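Local coordinates for fibronectin type-III domain-containing protein (Caldanaerobacter subterraneus subsp. tengcongensis, PDB 7JGT), which is of unknown function but contains this fibronectin type III domain, an extremely heat-stable module to whose stability surface salt bridges contribute, at residues Arg23-Glu28 with Lys53-Val58; Tyr34-Leu39 with Arg72-Leu77; Tyr38-Ser43 with Lys66-Leu71. The protein carries 1 engineered substitution. All coordinates share one frame; numbering follows the deposited sequence. Where two conformers were deposited one is given.

Contact 1 of 3, residues Arg23-Glu28 with Lys53-Val58; sequences RLRWSE and KLEYYV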
loop_
_atom_site.group_PDB
_atom_site.type_symbol
_atom_site.label_atom_id
_atom_site.label_comp_id
_atom_site.label_asym_id
_atom_site.label_seq_id
_atom_site.Cartn_x
_atom_site.Cartn_y
_atom_site.Cartn_z
ATOM N N ARG A 23 8.361 -3.185 -0.997
ATOM C CA ARG A 23 7.518 -3.674 -2.082
ATOM C C ARG A 23 6.126 -3.945 -1.528
ATOM O O ARG A 23 5.974 -4.711 -0.572
ATOM C CB ARG A 23 8.116 -4.936 -2.702
ATOM C CG ARG A 23 7.239 -5.640 -3.723
ATOM C CD ARG A 23 7.786 -7.038 -4.001
ATOM N NE ARG A 23 7.233 -7.634 -5.214
ATOM C CZ ARG A 23 7.202 -8.942 -5.465
ATOM N NH1 ARG A 23 7.685 -9.811 -4.580
ATOM N NH2 ARG A 23 6.684 -9.380 -6.606
ATOM N N LEU A 24 5.128 -3.285 -2.103
ATOM C CA LEU A 24 3.727 -3.484 -1.764
ATOM C C LEU A 24 3.082 -4.319 -2.863
ATOM O O LEU A 24 3.348 -4.100 -4.043
ATOM C CB LEU A 24 2.994 -2.144 -1.632
ATOM C CG LEU A 24 2.994 -1.430 -0.276
ATOM C CD1 LEU A 24 4.407 -1.126 0.164
ATOM C CD2 LEU A 24 2.191 -0.133 -0.335
ATOM N N ARG A 25 2.235 -5.269 -2.465
ATOM C CA ARG A 25 1.581 -6.203 -3.380
ATOM C C ARG A 25 0.162 -6.463 -2.901
ATOM O O ARG A 25 -0.101 -6.476 -1.697
ATOM C CB ARG A 25 2.316 -7.548 -3.452
ATOM C CG ARG A 25 3.500 -7.593 -4.369
ATOM C CD ARG A 25 3.918 -9.041 -4.582
ATOM N NE ARG A 25 4.366 -9.669 -3.343
ATOM C CZ ARG A 25 4.435 -10.983 -3.148
ATOM N NH1 ARG A 25 4.078 -11.823 -4.112
ATOM N NH2 ARG A 25 4.865 -11.458 -1.987
ATOM N N TRP A 26 -0.753 -6.677 -3.847
ATOM C CA TRP A 26 -2.134 -6.984 -3.496
ATOM C C TRP A 26 -2.797 -7.710 -4.659
ATOM O O TRP A 26 -2.256 -7.804 -5.762
ATOM C CB TRP A 26 -2.924 -5.717 -3.119
ATOM C CG TRP A 26 -2.913 -4.670 -4.209
ATOM C CD1 TRP A 26 -3.802 -4.546 -5.239
ATOM C CD2 TRP A 26 -1.962 -3.608 -4.368
ATOM N NE1 TRP A 26 -3.447 -3.483 -6.043
ATOM C CE2 TRP A 26 -2.329 -2.886 -5.522
ATOM C CE3 TRP A 26 -0.834 -3.204 -3.650
ATOM C CZ2 TRP A 26 -1.605 -1.777 -5.977
ATOM C CZ3 TRP A 26 -0.110 -2.099 -4.102
ATOM C CH2 TRP A 26 -0.502 -1.405 -5.262
ATOM N N SER A 27 -3.970 -8.256 -4.378
ATOM C CA SER A 27 -4.704 -9.020 -5.365
ATOM C C SER A 27 -5.594 -8.100 -6.174
ATOM O O SER A 27 -6.032 -7.053 -5.692
ATOM C CB SER A 27 -5.556 -10.081 -4.685
ATOM O OG SER A 27 -6.630 -9.442 -4.032
ATOM N N GLU A 28 -5.867 -8.508 -7.409
ATOM C CA GLU A 28 -6.881 -7.821 -8.188
ATOM C C GLU A 28 -8.184 -7.817 -7.406
ATOM O O GLU A 28 -8.505 -8.778 -6.695
ATOM C CB GLU A 28 -7.054 -8.506 -9.541
ATOM C CG GLU A 28 -7.886 -7.721 -10.520
ATOM C CD GLU A 28 -7.836 -8.312 -11.913
ATOM O OE1 GLU A 28 -8.611 -7.854 -12.774
ATOM O OE2 GLU A 28 -7.029 -9.233 -12.143
ATOM N N LYS A 53 -1.753 -0.592 -11.073
ATOM C CA LYS A 53 -1.000 -1.829 -10.935
ATOM C C LYS A 53 -1.533 -2.632 -9.753
ATOM O O LYS A 53 -2.417 -2.199 -9.013
ATOM C CB LYS A 53 0.483 -1.535 -10.738
ATOM C CG LYS A 53 1.097 -0.672 -11.822
ATOM C CD LYS A 53 2.446 -0.142 -11.401
ATOM C CE LYS A 53 3.498 -1.232 -11.421
ATOM N NZ LYS A 53 4.624 -0.894 -10.516
ATOM N N LEU A 54 -0.971 -3.825 -9.576
ATOM C CA LEU A 54 -1.246 -4.674 -8.426
ATOM C C LEU A 54 -0.045 -4.744 -7.495
ATOM O O LEU A 54 0.015 -5.607 -6.617
ATOM C CB LEU A 54 -1.640 -6.076 -8.885
ATOM C CG LEU A 54 -2.775 -6.059 -9.905
ATOM C CD1 LEU A 54 -2.981 -7.458 -10.467
ATOM C CD2 LEU A 54 -4.051 -5.495 -9.270
ATOM N N GLU A 55 0.924 -3.864 -7.689
ATOM C CA GLU A 55 2.069 -3.809 -6.803
ATOM C C GLU A 55 2.697 -2.450 -6.996
ATOM O O GLU A 55 2.556 -1.837 -8.057
ATOM C CB GLU A 55 3.085 -4.921 -7.091
ATOM C CG GLU A 55 3.966 -4.653 -8.284
ATOM C CD GLU A 55 5.154 -5.600 -8.359
ATOM O OE1 GLU A 55 5.237 -6.532 -7.532
ATOM O OE2 GLU A 55 6.002 -5.411 -9.252
ATOM N N TYR A 56 3.398 -1.993 -5.967
ATOM C CA TYR A 56 4.018 -0.685 -6.001
ATOM C C TYR A 56 5.242 -0.726 -5.108
ATOM O O TYR A 56 5.234 -1.362 -4.052
ATOM C CB TYR A 56 3.039 0.409 -5.544
ATOM C CG TYR A 56 3.454 1.813 -5.903
ATOM C CD1 TYR A 56 3.083 2.378 -7.115
ATOM C CD2 TYR A 56 4.199 2.588 -5.022
ATOM C CE1 TYR A 56 3.457 3.666 -7.444
ATOM C CE2 TYR A 56 4.578 3.879 -5.351
ATOM C CZ TYR A 56 4.203 4.407 -6.563
ATOM O OH TYR A 56 4.570 5.694 -6.908
ATOM N N TYR A 57 6.303 -0.078 -5.564
ATOM C CA TYR A 57 7.545 0.014 -4.810
ATOM C C TYR A 57 7.607 1.404 -4.201
ATOM O O TYR A 57 7.727 2.393 -4.925
ATOM C CB TYR A 57 8.752 -0.238 -5.703
ATOM C CG TYR A 57 8.948 -1.685 -6.064
ATOM C CD1 TYR A 57 8.283 -2.242 -7.147
ATOM C CD2 TYR A 57 9.807 -2.495 -5.326
ATOM C CE1 TYR A 57 8.461 -3.571 -7.493
ATOM C CE2 TYR A 57 9.996 -3.829 -5.663
ATOM C CZ TYR A 57 9.315 -4.359 -6.749
ATOM O OH TYR A 57 9.488 -5.675 -7.100
ATOM N N VAL A 58 7.530 1.475 -2.879
ATOM C CA VAL A 58 7.613 2.745 -2.169
ATOM C C VAL A 58 9.085 3.011 -1.890
ATOM O O VAL A 58 9.696 2.332 -1.065
ATOM C CB VAL A 58 6.788 2.716 -0.880
ATOM C CG1 VAL A 58 6.972 4.020 -0.097
ATOM C CG2 VAL A 58 5.322 2.491 -1.217
#
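Arg23-Arg25 and Glu55-Val58 run antiparallel, their short axes 4.6 Å apart at closest approach and 159° between directions. Leu24 and Tyr56 form the hydrogen-bonded pair: Leu24 N gives to Tyr56 O at 2.7 Å, and Tyr56 N gives to Leu24 O. Just beyond, Trp26 N donates to Leu54 O at 3.1 Å. On one face of the sheet the Arg23 chain, extended and with CG opposite its own backbone N (chi1 172°), passes alongside Tyr57. Its CG sits over the aromatic face in a CH-pi contact, 4.2 Å from the Tyr57 ring centroid, and the guanidinium is nearly parallel to that ring. Farther out, Arg23 NE forms a salt bridge with Glu55 OE1 (3.3 Å), on its syn side but well out of the carboxylate plane. The oxygen lies close to the guanidinium plane; a second bond from NH2 is weak. Glu13 of strand 11-14 takes further salt bridges from Arg23 and Arg25. Trp26, with CG wedged between N and carbonyl carbon (chi1 57°), folds its indole under the Leu54-Glu55 peptide, so that Leu54 C stands 3.5 Å above the ring plane, near its centre. Leu24 CD1 touches Val58 CG2 at 4.0 Å. The chemistry is thus two-sided: apolar groups turn to the domain core, while the outer face carries a charge network consistent with the stabilising role of surface salt bridges in this domain.

Contact 2 of 3, residues Tyr34-Leu39 with Arg72-Leu77; sequences YYEIYL and RAVNEL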
loop_
_atom_site.group_PDB
_atom_site.type_symbol
_atom_site.label_atom_id
_atom_site.label_comp_id
_atom_site.label_asym_id
_atom_site.label_seq_id
_atom_site.Cartn_x
_atom_site.Cartn_y
_atom_site.Cartn_z
ATOM N N TYR A 34 -8.800 1.713 -9.708
ATOM C CA TYR A 34 -7.425 1.948 -9.300
ATOM C C TYR A 34 -7.341 1.800 -7.792
ATOM O O TYR A 34 -8.329 1.497 -7.116
ATOM C CB TYR A 34 -6.922 3.315 -9.771
ATOM C CG TYR A 34 -7.662 4.498 -9.203
ATOM C CD1 TYR A 34 -8.794 5.003 -9.834
ATOM C CD2 TYR A 34 -7.216 5.132 -8.054
ATOM C CE1 TYR A 34 -9.467 6.090 -9.327
ATOM C CE2 TYR A 34 -7.890 6.214 -7.534
ATOM C CZ TYR A 34 -9.007 6.696 -8.176
ATOM O OH TYR A 34 -9.669 7.794 -7.660
ATOM N N TYR A 35 -6.124 1.975 -7.278
ATOM C CA TYR A 35 -5.828 1.798 -5.867
ATOM C C TYR A 35 -5.072 3.017 -5.356
ATOM O O TYR A 35 -4.286 3.627 -6.086
ATOM C CB TYR A 35 -4.997 0.524 -5.636
ATOM C CG TYR A 35 -5.620 -0.708 -6.251
ATOM C CD1 TYR A 35 -5.347 -1.069 -7.570
ATOM C CD2 TYR A 35 -6.490 -1.505 -5.516
ATOM C CE1 TYR A 35 -5.919 -2.210 -8.147
ATOM C CE2 TYR A 35 -7.063 -2.640 -6.082
ATOM C CZ TYR A 35 -6.781 -2.983 -7.391
ATOM O OH TYR A 35 -7.360 -4.110 -7.942
ATOM N N GLU A 36 -5.307 3.353 -4.093
ATOM C CA GLU A 36 -4.579 4.410 -3.408
ATOM C C GLU A 36 -3.807 3.811 -2.248
ATOM O O GLU A 36 -4.299 2.908 -1.567
ATOM C CB GLU A 36 -5.512 5.506 -2.898
ATOM C CG GLU A 36 -6.350 6.112 -3.998
ATOM C CD GLU A 36 -7.277 7.200 -3.499
ATOM O OE1 GLU A 36 -7.419 7.360 -2.272
ATOM O OE2 GLU A 36 -7.862 7.895 -4.342
ATOM N N ILE A 37 -2.597 4.328 -2.042
ATOM C CA ILE A 37 -1.658 3.843 -1.035
ATOM C C ILE A 37 -1.317 4.997 -0.107
ATOM O O ILE A 37 -0.958 6.082 -0.573
ATOM C CB ILE A 37 -0.374 3.301 -1.679
ATOM C CG1 ILE A 37 -0.657 2.029 -2.490
ATOM C CG2 ILE A 37 0.685 3.044 -0.616
ATOM C CD1 ILE A 37 0.468 1.751 -3.456
ATOM N N TYR A 38 -1.372 4.744 1.200
ATOM C CA TYR A 38 -1.052 5.749 2.201
ATOM C C TYR A 38 -0.070 5.186 3.210
ATOM O O TYR A 38 -0.104 3.998 3.530
ATOM C CB TYR A 38 -2.296 6.228 2.935
ATOM C CG TYR A 38 -3.312 6.834 2.002
ATOM C CD1 TYR A 38 -4.157 6.029 1.246
ATOM C CD2 TYR A 38 -3.414 8.211 1.864
ATOM C CE1 TYR A 38 -5.079 6.579 0.374
ATOM C CE2 TYR A 38 -4.338 8.776 0.991
ATOM C CZ TYR A 38 -5.168 7.957 0.254
ATOM O OH TYR A 38 -6.087 8.512 -0.608
ATOM N N LEU A 39 0.812 6.057 3.692
ATOM C CA LEU A 39 1.701 5.744 4.804
ATOM C C LEU A 39 0.992 6.102 6.103
ATOM O O LEU A 39 0.575 7.252 6.282
ATOM C CB LEU A 39 3.015 6.517 4.682
ATOM C CG LEU A 39 3.930 6.404 5.906
ATOM C CD1 LEU A 39 4.272 4.929 6.172
ATOM C CD2 LEU A 39 5.195 7.225 5.731
ATOM N N ARG A 72 -6.463 0.976 -0.386
ATOM C CA ARG A 72 -7.873 0.852 -0.717
ATOM C C ARG A 72 -8.046 0.883 -2.230
ATOM O O ARG A 72 -7.211 1.423 -2.960
ATOM C CB ARG A 72 -8.705 1.964 -0.070
ATOM C CG ARG A 72 -8.359 3.362 -0.586
ATOM C CD ARG A 72 -9.030 4.423 0.274
ATOM N NE ARG A 72 -8.961 5.763 -0.310
ATOM C CZ ARG A 72 -9.666 6.795 0.138
ATOM N NH1 ARG A 72 -10.489 6.632 1.166
ATOM N NH2 ARG A 72 -9.560 7.988 -0.440
ATOM N N ALA A 73 -9.138 0.283 -2.687
ATOM C CA ALA A 73 -9.543 0.287 -4.084
ATOM C C ALA A 73 -10.606 1.353 -4.299
ATOM O O ALA A 73 -11.393 1.654 -3.396
ATOM C CB ALA A 73 -10.104 -1.070 -4.498
ATOM N N VAL A 74 -10.631 1.914 -5.508
ATOM C CA VAL A 74 -11.514 3.034 -5.821
ATOM C C VAL A 74 -12.197 2.807 -7.166
ATOM O O VAL A 74 -11.607 2.251 -8.099
ATOM C CB VAL A 74 -10.755 4.373 -5.823
ATOM C CG1 VAL A 74 -11.749 5.513 -5.902
ATOM C CG2 VAL A 74 -9.898 4.513 -4.550
ATOM N N ASN A 75 -13.463 3.218 -7.250
ATOM C CA ASN A 75 -14.169 3.309 -8.519
ATOM C C ASN A 75 -15.003 4.585 -8.493
ATOM O O ASN A 75 -14.906 5.397 -7.564
ATOM C CB ASN A 75 -15.004 2.045 -8.792
ATOM C CG ASN A 75 -16.157 1.874 -7.832
ATOM O OD1 ASN A 75 -16.566 2.816 -7.166
ATOM N ND2 ASN A 75 -16.683 0.649 -7.745
ATOM N N GLU A 76 -15.847 4.740 -9.517
ATOM C CA GLU A 76 -16.638 5.956 -9.691
ATOM C C GLU A 76 -17.648 6.169 -8.568
ATOM O O GLU A 76 -18.117 7.298 -8.375
ATOM C CB GLU A 76 -17.369 5.906 -11.041
ATOM C CG GLU A 76 -16.458 5.910 -12.262
ATOM C CD GLU A 76 -16.014 4.517 -12.681
ATOM O OE1 GLU A 76 -15.517 4.381 -13.823
ATOM O OE2 GLU A 76 -16.149 3.562 -11.868
ATOM N N LEU A 77 -18.009 5.119 -7.835
ATOM C CA LEU A 77 -18.912 5.295 -6.706
ATOM C C LEU A 77 -18.187 5.741 -5.450
ATOM O O LEU A 77 -18.832 6.255 -4.529
ATOM C CB LEU A 77 -19.670 3.996 -6.413
ATOM C CG LEU A 77 -20.922 3.694 -7.243
ATOM C CD1 LEU A 77 -21.854 4.886 -7.301
ATOM C CD2 LEU A 77 -20.527 3.253 -8.636
#
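The pairing of Tyr34-Glu36 with Arg72-Val74 belongs to the larger sheet of the fibronectin type III sandwich, where its C and F strands lie antiparallel. Two hydrogen-bonded pairs, Tyr34 with Val74 and Glu36 with Arg72, flank the non-hydrogen-bonded Tyr35 and Ala73; Glu36 N to Arg72 O is 2.9 Å, and Tyr34 N to Val74 O is longer at 3.3 Å. Glu36 and Arg72 send their side chains the same way, side by side. In a salt bridge, a single oxygen, Glu36 OE1, accepts from both Arg72 NH2 (2.9 Å) and Arg72 NE (3.0 Å), two donors arriving from one face of the carboxylate but within the guanidinium plane. This two-point grip fixes how the guanidinium is rotated, and the Tyr38 ring stands almost perpendicular to it. On the same sheet face, Tyr34 takes a chi1 of 63° that swings its ring over Val74, whose CB lies 3.9 Å from the ring centroid in a CH-pi contact; Val74 CG2 leans on Glu36 CD, also at 3.9 Å. Tyr35 and Ala73 occupy the other face, where Tyr35 CE2 meets Ala73 CB at 3.8 Å. Beyond the pair, Tyr35 meets Trp26, just past strand 22-25 of the opposing sheet, and bonds through its backbone to Thr51 of strand 44-51, while strand 78-88 lies along the other flank, its Pro79, Ser80 and Phe82 touching the Arg72 side chain.

Contact 3 of 3, residues Tyr38-Ser43 with Lys66-Leu71; sequences YLVSDS and KYCFAL. Engineered in segment 66-71: Cys68 (natural residue Thr).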
loop_
_atom_site.group_PDB
_atom_site.type_symbol
_atom_site.label_atom_id
_atom_site.label_comp_id
_atom_site.label_asym_id
_atom_site.label_seq_id
_atom_site.Cartn_x
_atom_site.Cartn_y
_atom_site.Cartn_z
ATOM N N TYR A 38 -1.372 4.744 1.200
ATOM C CA TYR A 38 -1.052 5.749 2.201
ATOM C C TYR A 38 -0.070 5.186 3.210
ATOM O O TYR A 38 -0.104 3.998 3.530
ATOM C CB TYR A 38 -2.296 6.228 2.935
ATOM C CG TYR A 38 -3.312 6.834 2.002
ATOM C CD1 TYR A 38 -4.157 6.029 1.246
ATOM C CD2 TYR A 38 -3.414 8.211 1.864
ATOM C CE1 TYR A 38 -5.079 6.579 0.374
ATOM C CE2 TYR A 38 -4.338 8.776 0.991
ATOM C CZ TYR A 38 -5.168 7.957 0.254
ATOM O OH TYR A 38 -6.087 8.512 -0.608
ATOM N N LEU A 39 0.812 6.057 3.692
ATOM C CA LEU A 39 1.701 5.744 4.804
ATOM C C LEU A 39 0.992 6.102 6.103
ATOM O O LEU A 39 0.575 7.252 6.282
ATOM C CB LEU A 39 3.015 6.517 4.682
ATOM C CG LEU A 39 3.930 6.404 5.906
ATOM C CD1 LEU A 39 4.272 4.929 6.172
ATOM C CD2 LEU A 39 5.195 7.225 5.731
ATOM N N VAL A 40 0.848 5.126 6.997
ATOM C CA VAL A 40 0.207 5.329 8.293
ATOM C C VAL A 40 1.281 5.645 9.325
ATOM O O VAL A 40 2.140 4.805 9.612
ATOM C CB VAL A 40 -0.598 4.091 8.714
ATOM C CG1 VAL A 40 -1.237 4.319 10.076
ATOM C CG2 VAL A 40 -1.636 3.740 7.652
ATOM N N SER A 41 1.224 6.844 9.903
ATOM C CA SER A 41 2.219 7.294 10.872
ATOM C C SER A 41 1.517 7.946 12.053
ATOM O O SER A 41 0.873 8.988 11.894
ATOM C CB SER A 41 3.207 8.274 10.231
ATOM N N ASP A 42 1.653 7.343 13.235
ATOM C CA ASP A 42 1.053 7.863 14.466
ATOM C C ASP A 42 -0.436 8.145 14.272
ATOM O O ASP A 42 -0.945 9.219 14.607
ATOM C CB ASP A 42 1.792 9.113 14.949
ATOM N N SER A 43 -1.131 7.164 13.692
ATOM C CA SER A 43 -2.579 7.225 13.468
ATOM C C SER A 43 -2.990 8.375 12.542
ATOM O O SER A 43 -4.075 8.942 12.693
ATOM C CB SER A 43 -3.345 7.309 14.793
ATOM N N LYS A 66 10.335 0.546 10.519
ATOM C CA LYS A 66 9.071 -0.128 10.236
ATOM C C LYS A 66 8.081 0.878 9.674
ATOM O O LYS A 66 7.861 1.940 10.262
ATOM C CB LYS A 66 8.481 -0.796 11.483
ATOM C CG LYS A 66 6.993 -1.147 11.332
ATOM C CD LYS A 66 6.507 -2.151 12.373
ATOM C CE LYS A 66 5.035 -2.481 12.170
ATOM N NZ LYS A 66 4.342 -2.915 13.424
ATOM N N TYR A 67 7.472 0.535 8.542
ATOM C CA TYR A 67 6.459 1.366 7.918
ATOM C C TYR A 67 5.158 0.586 7.823
ATOM O O TYR A 67 5.160 -0.586 7.444
ATOM C CB TYR A 67 6.900 1.814 6.531
ATOM C CG TYR A 67 8.009 2.836 6.541
ATOM C CD1 TYR A 67 7.730 4.190 6.655
ATOM C CD2 TYR A 67 9.344 2.447 6.427
ATOM C CE1 TYR A 67 8.751 5.137 6.654
ATOM C CE2 TYR A 67 10.371 3.380 6.430
ATOM C CZ TYR A 67 10.071 4.726 6.546
ATOM O OH TYR A 67 11.091 5.661 6.544
ATOM N N CYS A 68 4.054 1.231 8.187
ATOM C CA CYS A 68 2.724 0.671 8.003
ATOM C C CYS A 68 2.026 1.412 6.876
ATOM O O CYS A 68 2.053 2.646 6.828
ATOM C CB CYS A 68 1.887 0.764 9.276
ATOM S SG CYS A 68 0.280 -0.042 9.118
ATOM N N PHE A 69 1.400 0.663 5.978
ATOM C CA PHE A 69 0.699 1.244 4.845
ATOM C C PHE A 69 -0.786 0.902 4.909
ATOM O O PHE A 69 -1.192 -0.070 5.547
ATOM C CB PHE A 69 1.318 0.773 3.521
ATOM C CG PHE A 69 2.769 1.152 3.369
ATOM C CD1 PHE A 69 3.129 2.385 2.866
ATOM C CD2 PHE A 69 3.774 0.277 3.749
ATOM C CE1 PHE A 69 4.467 2.733 2.741
ATOM C CE2 PHE A 69 5.115 0.624 3.620
ATOM C CZ PHE A 69 5.458 1.848 3.121
ATOM N N ALA A 70 -1.599 1.737 4.278
ATOM C CA ALA A 70 -3.019 1.464 4.119
ATOM C C ALA A 70 -3.330 1.494 2.632
ATOM O O ALA A 70 -2.893 2.404 1.923
ATOM C CB ALA A 70 -3.877 2.481 4.871
ATOM N N LEU A 71 -4.080 0.502 2.170
ATOM C CA LEU A 71 -4.426 0.338 0.770
ATOM C C LEU A 71 -5.936 0.297 0.631
ATOM O O LEU A 71 -6.621 -0.346 1.434
ATOM C CB LEU A 71 -3.822 -0.961 0.210
ATOM C CG LEU A 71 -4.206 -1.355 -1.216
ATOM C CD1 LEU A 71 -3.355 -0.627 -2.242
ATOM C CD2 LEU A 71 -4.091 -2.871 -1.375
HETATM O O HOH W 1 4.419 3.706 9.648
#
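Leu39 fits between Tyr67 and Phe69 of the neighbouring antiparallel strand. Its CB leaves the backbone on the sheet face it shares with Phe69, its non-hydrogen-bonded partner. A chi1 of 172° puts CG on the far side from the Leu39 backbone N, and the two methyls divide the work from there. CD1 drops onto the strand, 3.3 Å from Cys68 O, and comes in at the edge of the Tyr67 ring, close to its plane, 3.6 Å from Tyr67 CD1. The same methyl also reaches Phe69 CE1 at 4.1 Å. CD2 meets Tyr67 CD1 as well, more loosely, at 4.1 Å. One branch of Leu39 is therefore held against three residues, while across this pair of strands the second leans on the tyrosine; Ile48 of strand 44-51 is a further neighbour. Val40 works on the reverse face: its CG2 touches Ala70 CB at 3.8 Å, and its CB lies beside CB of Cys68, an engineered residue that replaces a natural threonine. Between the side chains the backbone pairs through Tyr38 and Ala70, which exchange N-H...O bonds in both directions, and through Val40 N to Cys68 O at 2.8 Å. Past this point a water accepts from Cys68 N at 2.9 Å and lies unusually close to Val40 O, a probable bridge between the strands. Phe69 is buried against Leu22 and Leu24 of the opposing sheet, whereas Tyr67 OH bonds back to Ser62 N, consistent with the tyrosine corner of Greek-key sandwiches. Side chains alternate as in any strand, Leu39 and Phe69 facing the core; the C-F pairing places them in the four-stranded sheet of the fibronectin type III fold.

In the fold
Contacts 2 and 3 are successive lengths of one strand pair, 34-41 with 66-75, their centres about 15 Å apart and sharing Tyr38 and Leu39. Contact 1 lies in the opposing sheet, its centre about 12 Å from that of contact 2 and about 15 Å from that of contact 3. Core side chains join the sheets: Leu24 CD2 is 3.5 Å from Ile37 CG2, Trp26 CB is 3.5 Å from Leu71 CD2, and Val58 CG1 is 4.0 Å from Phe69 CE1. Within the four-stranded sheet Leu71 also touches Tyr35 and Ile37, tying contact 3 to contact 2. The segments of contact 1 alternate along the chain with those of the other two, as the chain passes back and forth between the sheets.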